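Long-range contact in putative oxidoreductase (Klebsiella pneumoniae subsp. pneumoniae MGH 78578, PDB 3E82), which is a putative oxidoreductase of the Gfo/Idh/MocA family that probably uses a nicotinamide dinucleotide cofactor, its substrate being unknown: residues B[247-261]-B[272-285]. Sequence-based numbering, arbitrary orientation.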
ATOM      1  N   LYS B 247       1.628 -19.437  -0.317  1.00 24.73           N
ATOM      2  CA  LYS B 247       2.661 -20.360  -0.779  1.00 27.60           C
ATOM      3  C   LYS B 247       3.846 -19.614  -1.381  1.00 26.12           C
ATOM      4  O   LYS B 247       4.921 -20.183  -1.567  1.00 27.44           O
ATOM      5  CB  LYS B 247       2.092 -21.331  -1.817  1.00 30.64           C
ATOM      6  CG  LYS B 247       1.645 -22.669  -1.236  1.00 33.48           C
ATOM      7  CD  LYS B 247       0.767 -23.450  -2.211  1.00 38.96           C
ATOM      8  CE  LYS B 247       1.419 -23.652  -3.586  1.00 41.33           C
ATOM      9  NZ  LYS B 247       2.574 -24.602  -3.575  1.00 44.15           N
ATOM     10  N   GLY B 248       3.654 -18.337  -1.685  1.00 23.79           N
ATOM     11  CA  GLY B 248       4.734 -17.567  -2.268  1.00 22.72           C
ATOM     12  C   GLY B 248       4.307 -16.197  -2.749  1.00 23.60           C
ATOM     13  O   GLY B 248       3.156 -15.785  -2.558  1.00 21.44           O
ATOM     14  N   SER B 249       5.246 -15.497  -3.384  1.00 22.00           N
ATOM     15  CA  SER B 249       5.011 -14.151  -3.894  1.00 22.74           C
ATOM     16  C   SER B 249       5.547 -14.001  -5.307  1.00 23.30           C
ATOM     17  O   SER B 249       6.370 -14.797  -5.766  1.00 22.01           O
ATOM     18  CB  SER B 249       5.718 -13.110  -3.012  1.00 21.20           C
ATOM     19  OG  SER B 249       5.283 -13.167  -1.669  1.00 23.80           O
ATOM     20  N   VAL B 250       5.076 -12.966  -5.989  1.00 21.61           N
ATOM     21  CA  VAL B 250       5.532 -12.677  -7.334  1.00 20.87           C
ATOM     22  C   VAL B 250       5.519 -11.171  -7.536  1.00 21.73           C
ATOM     23  O   VAL B 250       4.568 -10.477  -7.165  1.00 20.69           O
ATOM     24  CB  VAL B 250       4.648 -13.363  -8.411  1.00 22.00           C
ATOM     25  CG1 VAL B 250       3.229 -12.838  -8.339  1.00 21.84           C
ATOM     26  CG2 VAL B 250       5.240 -13.124  -9.796  1.00 22.04           C
ATOM     27  N   ILE B 251       6.605 -10.663  -8.098  1.00 21.30           N
ATOM     28  CA  ILE B 251       6.718  -9.247  -8.369  1.00 20.80           C
ATOM     29  C   ILE B 251       7.006  -9.051  -9.846  1.00 21.69           C
ATOM     30  O   ILE B 251       7.805  -9.786 -10.433  1.00 22.85           O
ATOM     31  CB  ILE B 251       7.881  -8.589  -7.566  1.00 22.10           C
ATOM     32  CG1 ILE B 251       7.544  -8.531  -6.070  1.00 25.62           C
ATOM     33  CG2 ILE B 251       8.127  -7.182  -8.069  1.00 22.76           C
ATOM     34  CD1 ILE B 251       7.514  -9.885  -5.384  1.00 26.99           C
ATOM     35  N   LYS B 252       6.324  -8.085 -10.449  1.00 20.23           N
ATOM     36  CA  LYS B 252       6.561  -7.725 -11.841  1.00 19.27           C
ATOM     37  C   LYS B 252       7.006  -6.281 -11.693  1.00 19.78           C
ATOM     38  O   LYS B 252       6.209  -5.396 -11.388  1.00 21.09           O
ATOM     39  CB  LYS B 252       5.285  -7.804 -12.686  1.00 18.21           C
ATOM     40  CG  LYS B 252       5.499  -7.387 -14.158  1.00 18.70           C
ATOM     41  CD  LYS B 252       6.528  -8.285 -14.859  1.00 18.91           C
ATOM     42  CE  LYS B 252       6.618  -8.018 -16.368  1.00 17.48           C
ATOM     43  NZ  LYS B 252       7.053  -6.608 -16.682  1.00 17.01           N
ATOM     44  N   ALA B 253       8.294  -6.053 -11.878  1.00 20.49           N
ATOM     45  CA  ALA B 253       8.865  -4.731 -11.721  1.00 22.79           C
ATOM     46  C   ALA B 253       8.379  -3.676 -12.705  1.00 23.68           C
ATOM     47  O   ALA B 253       7.828  -2.647 -12.304  1.00 23.26           O
ATOM     48  CB  ALA B 253      10.388  -4.833 -11.791  1.00 22.67           C
ATOM     49  N   ARG B 254       8.583  -3.950 -13.990  1.00 24.01           N
ATOM     50  CA  ARG B 254       8.256  -3.020 -15.066  1.00 25.59           C
ATOM     51  C   ARG B 254       6.871  -3.189 -15.702  1.00 25.20           C
ATOM     52  O   ARG B 254       6.288  -4.268 -15.681  1.00 25.86           O
ATOM     53  CB  ARG B 254       9.351  -3.131 -16.140  1.00 28.33           C
ATOM     54  CG  ARG B 254       9.336  -2.044 -17.208  1.00 35.53           C
ATOM     55  CD  ARG B 254      10.440  -2.270 -18.246  1.00 39.30           C
ATOM     56  NE  ARG B 254      10.344  -3.606 -18.828  1.00 44.03           N
ATOM     57  CZ  ARG B 254      11.225  -4.137 -19.671  1.00 47.49           C
ATOM     58  NH1 ARG B 254      12.295  -3.449 -20.052  1.00 49.77           N
ATOM     59  NH2 ARG B 254      11.040  -5.368 -20.128  1.00 48.38           N
ATOM     60  N   ALA B 255       6.354  -2.108 -16.278  1.00 25.19           N
ATOM     61  CA  ALA B 255       5.043  -2.135 -16.917  1.00 25.51           C
ATOM     62  C   ALA B 255       5.116  -2.555 -18.380  1.00 24.75           C
ATOM     63  O   ALA B 255       6.176  -2.502 -19.004  1.00 25.70           O
ATOM     64  CB  ALA B 255       4.388  -0.763 -16.815  1.00 24.85           C
ATOM     65  N   ASP B 256       3.976  -2.982 -18.911  1.00 22.79           N
ATOM     66  CA  ASP B 256       3.850  -3.382 -20.307  1.00 23.13           C
ATOM     67  C   ASP B 256       4.351  -2.207 -21.164  1.00 21.05           C
ATOM     68  O   ASP B 256       4.194  -1.051 -20.776  1.00 21.49           O
ATOM     69  CB  ASP B 256       2.371  -3.683 -20.601  1.00 21.27           C
ATOM     70  CG  ASP B 256       2.088  -3.854 -22.074  1.00 20.98           C
ATOM     71  OD1 ASP B 256       2.058  -5.006 -22.563  1.00 23.54           O
ATOM     72  OD2 ASP B 256       1.901  -2.821 -22.744  1.00 20.39           O
ATOM     73  N   GLN B 257       4.946  -2.496 -22.321  1.00 23.07           N
ATOM     74  CA  GLN B 257       5.482  -1.438 -23.186  1.00 24.61           C
ATOM     75  C   GLN B 257       4.695  -1.136 -24.467  1.00 24.82           C
ATOM     76  O   GLN B 257       5.186  -0.399 -25.326  1.00 23.28           O
ATOM     77  CB  GLN B 257       6.931  -1.758 -23.596  1.00 27.98           C
ATOM     78  CG  GLN B 257       7.058  -2.982 -24.513  1.00 33.17           C
ATOM     79  CD  GLN B 257       8.331  -2.992 -25.367  1.00 36.56           C
ATOM     80  OE1 GLN B 257       8.735  -4.042 -25.874  1.00 37.04           O
ATOM     81  NE2 GLN B 257       8.955  -1.825 -25.539  1.00 35.98           N
ATOM     82  N   GLN B 258       3.495  -1.687 -24.610  1.00 23.27           N
ATOM     83  CA  GLN B 258       2.727  -1.434 -25.826  1.00 25.23           C
ATOM     84  C   GLN B 258       2.463   0.045 -26.051  1.00 25.51           C
ATOM     85  O   GLN B 258       2.604   0.537 -27.171  1.00 24.17           O
ATOM     86  CB  GLN B 258       1.391  -2.179 -25.803  1.00 24.17           C
ATOM     87  CG  GLN B 258       1.529  -3.676 -25.851  1.00 24.59           C
ATOM     88  CD  GLN B 258       0.195  -4.367 -25.739  1.00 24.86           C
ATOM     89  OE1 GLN B 258      -0.660  -4.248 -26.623  1.00 24.58           O
ATOM     90  NE2 GLN B 258      -0.004  -5.084 -24.644  1.00 21.82           N
ATOM     91  N   GLU B 259       2.084   0.760 -24.997  1.00 26.62           N
ATOM     92  CA  GLU B 259       1.810   2.181 -25.150  1.00 27.85           C
ATOM     93  C   GLU B 259       3.032   2.932 -25.680  1.00 27.55           C
ATOM     94  O   GLU B 259       2.915   3.734 -26.607  1.00 27.43           O
ATOM     95  CB  GLU B 259       1.353   2.804 -23.828  1.00 29.00           C
ATOM     96  CG  GLU B 259       0.905   4.256 -23.994  1.00 35.87           C
ATOM     97  CD  GLU B 259       0.533   4.930 -22.684  1.00 38.35           C
ATOM     98  OE1 GLU B 259       1.424   5.101 -21.822  1.00 40.15           O
ATOM     99  OE2 GLU B 259      -0.653   5.294 -22.523  1.00 41.28           O
ATOM    100  N   SER B 260       4.201   2.670 -25.097  1.00 27.40           N
ATOM    101  CA  SER B 260       5.430   3.333 -25.533  1.00 28.07           C
ATOM    102  C   SER B 260       5.724   2.971 -26.975  1.00 27.25           C
ATOM    103  O   SER B 260       6.188   3.807 -27.755  1.00 26.50           O
ATOM    104  CB  SER B 260       6.613   2.913 -24.664  1.00 28.99           C
ATOM    105  OG  SER B 260       6.342   3.179 -23.304  1.00 33.93           O
ATOM    106  N   GLN B 261       5.466   1.716 -27.328  1.00 26.25           N
ATOM    107  CA  GLN B 261       5.693   1.279 -28.691  1.00 26.82           C
ATOM    108  C   GLN B 261       4.757   2.061 -29.628  1.00 27.43           C
ATOM    109  O   GLN B 261       5.195   2.573 -30.653  1.00 27.57           O
ATOM    110  CB  GLN B 261       5.468  -0.234 -28.806  1.00 26.12           C
ATOM    111  CG  GLN B 261       6.519  -1.050 -28.052  1.00 27.01           C
ATOM    112  CD  GLN B 261       6.361  -2.543 -28.248  1.00 27.40           C
ATOM    113  OE1 GLN B 261       5.338  -3.122 -27.889  1.00 27.14           O
ATOM    114  NE2 GLN B 261       7.380  -3.176 -28.820  1.00 26.17           N
ATOM    115  N   ASP B 272       8.559  -7.011 -32.600  1.00 33.98           N
ATOM    116  CA  ASP B 272       8.706  -6.826 -31.158  1.00 34.21           C
ATOM    117  C   ASP B 272       7.483  -6.281 -30.419  1.00 32.66           C
ATOM    118  O   ASP B 272       7.585  -5.898 -29.251  1.00 32.27           O
ATOM    119  CB  ASP B 272       9.904  -5.913 -30.883  1.00 34.98           C
ATOM    120  CG  ASP B 272      11.115  -6.264 -31.736  1.00 38.81           C
ATOM    121  OD1 ASP B 272      11.454  -7.466 -31.832  1.00 38.87           O
ATOM    122  OD2 ASP B 272      11.731  -5.338 -32.306  1.00 38.00           O
ATOM    123  N   TRP B 273       6.334  -6.249 -31.088  1.00 31.01           N
ATOM    124  CA  TRP B 273       5.104  -5.745 -30.481  1.00 28.52           C
ATOM    125  C   TRP B 273       4.742  -6.520 -29.207  1.00 27.68           C
ATOM    126  O   TRP B 273       4.685  -7.745 -29.214  1.00 26.81           O
ATOM    127  CB  TRP B 273       3.952  -5.824 -31.502  1.00 27.57           C
ATOM    128  CG  TRP B 273       2.579  -5.484 -30.954  1.00 24.05           C
ATOM    129  CD1 TRP B 273       1.538  -6.345 -30.760  1.00 23.85           C
ATOM    130  CD2 TRP B 273       2.116  -4.196 -30.526  1.00 23.63           C
ATOM    131  NE1 TRP B 273       0.455  -5.676 -30.236  1.00 23.63           N
ATOM    132  CE2 TRP B 273       0.784  -4.356 -30.082  1.00 22.15           C
ATOM    133  CE3 TRP B 273       2.699  -2.923 -30.474  1.00 23.81           C
ATOM    134  CZ2 TRP B 273       0.025  -3.290 -29.589  1.00 23.41           C
ATOM    135  CZ3 TRP B 273       1.942  -1.857 -29.982  1.00 23.11           C
ATOM    136  CH2 TRP B 273       0.619  -2.051 -29.547  1.00 24.75           C
ATOM    137  N   GLY B 274       4.523  -5.797 -28.112  1.00 28.38           N
ATOM    138  CA  GLY B 274       4.147  -6.434 -26.859  1.00 28.61           C
ATOM    139  C   GLY B 274       5.165  -7.319 -26.153  1.00 29.56           C
ATOM    140  O   GLY B 274       4.836  -7.963 -25.152  1.00 27.49           O
ATOM    141  N   GLN B 275       6.395  -7.367 -26.653  1.00 29.56           N
ATOM    142  CA  GLN B 275       7.412  -8.192 -26.015  1.00 30.23           C
ATOM    143  C   GLN B 275       7.784  -7.579 -24.679  1.00 28.25           C
ATOM    144  O   GLN B 275       7.817  -6.357 -24.536  1.00 27.43           O
ATOM    145  CB  GLN B 275       8.650  -8.312 -26.908  1.00 32.21           C
ATOM    146  CG  GLN B 275       8.420  -9.215 -28.113  1.00 36.43           C
ATOM    147  CD  GLN B 275       8.105 -10.643 -27.704  1.00 38.13           C
ATOM    148  OE1 GLN B 275       7.329 -11.334 -28.363  1.00 39.67           O
ATOM    149  NE2 GLN B 275       8.713 -11.092 -26.616  1.00 40.40           N
ATOM    150  N   ASP B 276       8.060  -8.432 -23.700  1.00 28.44           N
ATOM    151  CA  ASP B 276       8.420  -7.966 -22.370  1.00 27.99           C
ATOM    152  C   ASP B 276       9.541  -8.836 -21.806  1.00 29.26           C
ATOM    153  O   ASP B 276       9.296  -9.943 -21.322  1.00 28.14           O
ATOM    154  CB  ASP B 276       7.198  -8.036 -21.455  1.00 26.23           C
ATOM    155  CG  ASP B 276       7.383  -7.250 -20.175  1.00 26.57           C
ATOM    156  OD1 ASP B 276       8.544  -6.950 -19.819  1.00 25.40           O
ATOM    157  OD2 ASP B 276       6.362  -6.944 -19.525  1.00 23.32           O
ATOM    158  N   ASP B 277      10.768  -8.330 -21.859  1.00 30.85           N
ATOM    159  CA  ASP B 277      11.909  -9.082 -21.358  1.00 33.08           C
ATOM    160  C   ASP B 277      12.201  -8.828 -19.872  1.00 33.51           C
ATOM    161  O   ASP B 277      13.299  -9.101 -19.387  1.00 34.35           O
ATOM    162  CB  ASP B 277      13.144  -8.791 -22.217  1.00 35.06           C
ATOM    163  CG  ASP B 277      13.596  -7.354 -22.124  1.00 38.06           C
ATOM    164  OD1 ASP B 277      12.827  -6.520 -21.601  1.00 40.59           O
ATOM    165  OD2 ASP B 277      14.721  -7.055 -22.584  1.00 41.83           O
ATOM    166  N   ASP B 278      11.213  -8.289 -19.160  1.00 32.24           N
ATOM    167  CA  ASP B 278      11.333  -8.052 -17.724  1.00 30.85           C
ATOM    168  C   ASP B 278      10.566  -9.235 -17.162  1.00 29.17           C
ATOM    169  O   ASP B 278       9.344  -9.302 -17.259  1.00 28.56           O
ATOM    170  CB  ASP B 278      10.662  -6.740 -17.311  1.00 31.48           C
ATOM    171  CG  ASP B 278      10.685  -6.523 -15.802  1.00 32.27           C
ATOM    172  OD1 ASP B 278      11.792  -6.446 -15.229  1.00 33.54           O
ATOM    173  OD2 ASP B 278       9.600  -6.430 -15.186  1.00 32.54           O
ATOM    174  N   PRO B 279      11.279 -10.191 -16.562  1.00 28.47           N
ATOM    175  CA  PRO B 279      10.617 -11.368 -16.016  1.00 27.56           C
ATOM    176  C   PRO B 279       9.842 -11.197 -14.728  1.00 27.29           C
ATOM    177  O   PRO B 279       9.990 -10.214 -14.005  1.00 25.83           O
ATOM    178  CB  PRO B 279      11.770 -12.341 -15.846  1.00 27.75           C
ATOM    179  CG  PRO B 279      12.847 -11.437 -15.360  1.00 27.87           C
ATOM    180  CD  PRO B 279      12.726 -10.230 -16.281  1.00 27.99           C
ATOM    181  N   LEU B 280       9.000 -12.183 -14.468  1.00 25.81           N
ATOM    182  CA  LEU B 280       8.226 -12.227 -13.253  1.00 25.61           C
ATOM    183  C   LEU B 280       9.231 -12.802 -12.256  1.00 26.69           C
ATOM    184  O   LEU B 280       9.940 -13.762 -12.580  1.00 26.46           O
ATOM    185  CB  LEU B 280       7.049 -13.184 -13.432  1.00 24.23           C
ATOM    186  CG  LEU B 280       5.983 -12.777 -14.458  1.00 24.21           C
ATOM    187  CD1 LEU B 280       5.450 -14.017 -15.171  1.00 22.87           C
ATOM    188  CD2 LEU B 280       4.856 -12.017 -13.761  1.00 20.55           C
ATOM    189  N   VAL B 281       9.331 -12.197 -11.077  1.00 25.29           N
ATOM    190  CA  VAL B 281      10.244 -12.698 -10.052  1.00 24.87           C
ATOM    191  C   VAL B 281       9.382 -13.374  -8.981  1.00 24.93           C
ATOM    192  O   VAL B 281       8.577 -12.723  -8.307  1.00 23.86           O
ATOM    193  CB  VAL B 281      11.087 -11.549  -9.436  1.00 26.56           C
ATOM    194  CG1 VAL B 281      12.011 -12.094  -8.367  1.00 26.81           C
ATOM    195  CG2 VAL B 281      11.905 -10.861 -10.526  1.00 25.99           C
ATOM    196  N   ILE B 282       9.547 -14.687  -8.846  1.00 23.07           N
ATOM    197  CA  ILE B 282       8.764 -15.478  -7.903  1.00 22.36           C
ATOM    198  C   ILE B 282       9.551 -15.954  -6.684  1.00 23.48           C
ATOM    199  O   ILE B 282      10.669 -16.455  -6.813  1.00 23.95           O
ATOM    200  CB  ILE B 282       8.177 -16.723  -8.602  1.00 22.02           C
ATOM    201  CG1 ILE B 282       7.322 -16.299  -9.795  1.00 22.24           C
ATOM    202  CG2 ILE B 282       7.368 -17.549  -7.611  1.00 22.97           C
ATOM    203  CD1 ILE B 282       6.845 -17.465 -10.658  1.00 23.27           C
ATOM    204  N   TYR B 283       8.944 -15.806  -5.511  1.00 22.42           N
ATOM    205  CA  TYR B 283       9.540 -16.224  -4.242  1.00 23.76           C
ATOM    206  C   TYR B 283       8.697 -17.366  -3.690  1.00 25.88           C
ATOM    207  O   TYR B 283       7.493 -17.211  -3.506  1.00 26.23           O
ATOM    208  CB  TYR B 283       9.507 -15.074  -3.228  1.00 23.74           C
ATOM    209  CG  TYR B 283      10.315 -13.872  -3.623  1.00 23.75           C
ATOM    210  CD1 TYR B 283      11.661 -13.772  -3.283  1.00 24.22           C
ATOM    211  CD2 TYR B 283       9.742 -12.844  -4.358  1.00 24.67           C
ATOM    212  CE1 TYR B 283      12.413 -12.673  -3.667  1.00 27.67           C
ATOM    213  CE2 TYR B 283      10.481 -11.739  -4.751  1.00 24.93           C
ATOM    214  CZ  TYR B 283      11.816 -11.658  -4.404  1.00 28.90           C
ATOM    215  OH  TYR B 283      12.556 -10.566  -4.804  1.00 28.99           O
ATOM    216  N   ASP B 284       9.309 -18.516  -3.434  1.00 27.08           N
ATOM    217  CA  ASP B 284       8.552 -19.629  -2.878  1.00 29.10           C
ATOM    218  C   ASP B 284       8.771 -19.672  -1.365  1.00 29.56           C
ATOM    219  O   ASP B 284       9.456 -18.810  -0.814  1.00 28.63           O
ATOM    220  CB  ASP B 284       8.972 -20.951  -3.532  1.00 30.26           C
ATOM    221  CG  ASP B 284      10.411 -21.316  -3.248  1.00 32.44           C
ATOM    222  OD1 ASP B 284      11.133 -20.509  -2.626  1.00 31.40           O
ATOM    223  OD2 ASP B 284      10.821 -22.418  -3.659  1.00 36.13           O
ATOM    224  N   ALA B 285       8.187 -20.667  -0.702  1.00 31.59           N
ATOM    225  CA  ALA B 285       8.305 -20.805   0.747  1.00 34.88           C
ATOM    226  C   ALA B 285       9.742 -20.772   1.258  1.00 36.95           C
ATOM    227  O   ALA B 285       9.976 -20.492   2.432  1.00 37.81           O
ATOM    228  CB  ALA B 285       7.614 -22.093   1.211  1.00 34.21           C
TER
HETATM  229  O   HOH W   1       6.459 -22.324  -1.995  1.00 42.98           O
HETATM  230  O   HOH W   2       7.946  -4.297 -18.958  1.00 40.58           O
HETATM  231  O   HOH W   3       5.077  -5.193 -22.967  1.00 30.06           O
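Asp278 OD2 is gripped by two donors from the facing segment: Lys252 NZ, 3.0 Å away on the oxygen's anti lone pair, and the backbone N of Arg254, which comes from above the carboxylate plane. This shared oxygen illustrates how an antiparallel strand pair, here within the mixed sheet of the C-terminal alpha/beta domain, can be continued by bonds to side chains where its backbone pairing ends. Along strands 248-252 and 280-284, Ser249 with Tyr283 and Ile251 with Val281 form the hydrogen-bonded pairs, while Val250 and Ile282 form a non-hydrogen-bonded pair. Val250 and Ile282 point to one face of the sheet, where Val250 and Leu280 rest on Ile136 of helix 131-142. Ile251 and Tyr283 point to the opposite face; there Ile251 CD1 meets the edge of the Tyr283 ring, 3.6 Å from CE2, and the second subunit packs on both.

From Lys252, the last residue of its strand, a salt-bridge network takes over. Lys252, with CG anti to the backbone N (chi1 178°) and its chain bent at chi2 and chi4, curls its ammonium back to Asp276 OD2, 2.9 Å from NZ, and to Arg254 O. Ser131 OG hydrogen-bonds to Asp276 OD2 as well. Arg254 NH2 meets Asp277 OD1 and Asp276 OD1 near the guanidinium plane; the Asp277 carboxylate lies nearly coplanar with it, 14° apart. Asp276 OD1 also accepts from Asp278 N in an Asx turn, the two donors arriving from opposite faces of the carboxylate.

The first turn of helix 258-263 holds the type II turn 272-275, through Gln258 and Gln261. Gln258 CG lies over one face of the Trp273 ring in a CH-pi contact, 4.2 Å from the six-membered centroid, while Asp298 OD1 accepts a hydrogen bond from the indole NE1. Gln261 brackets the turn with both ends of its amide: OE1 accepts from Gly274 N on a lone pair, and NE2 donates to Asp272 O at 2.8 Å.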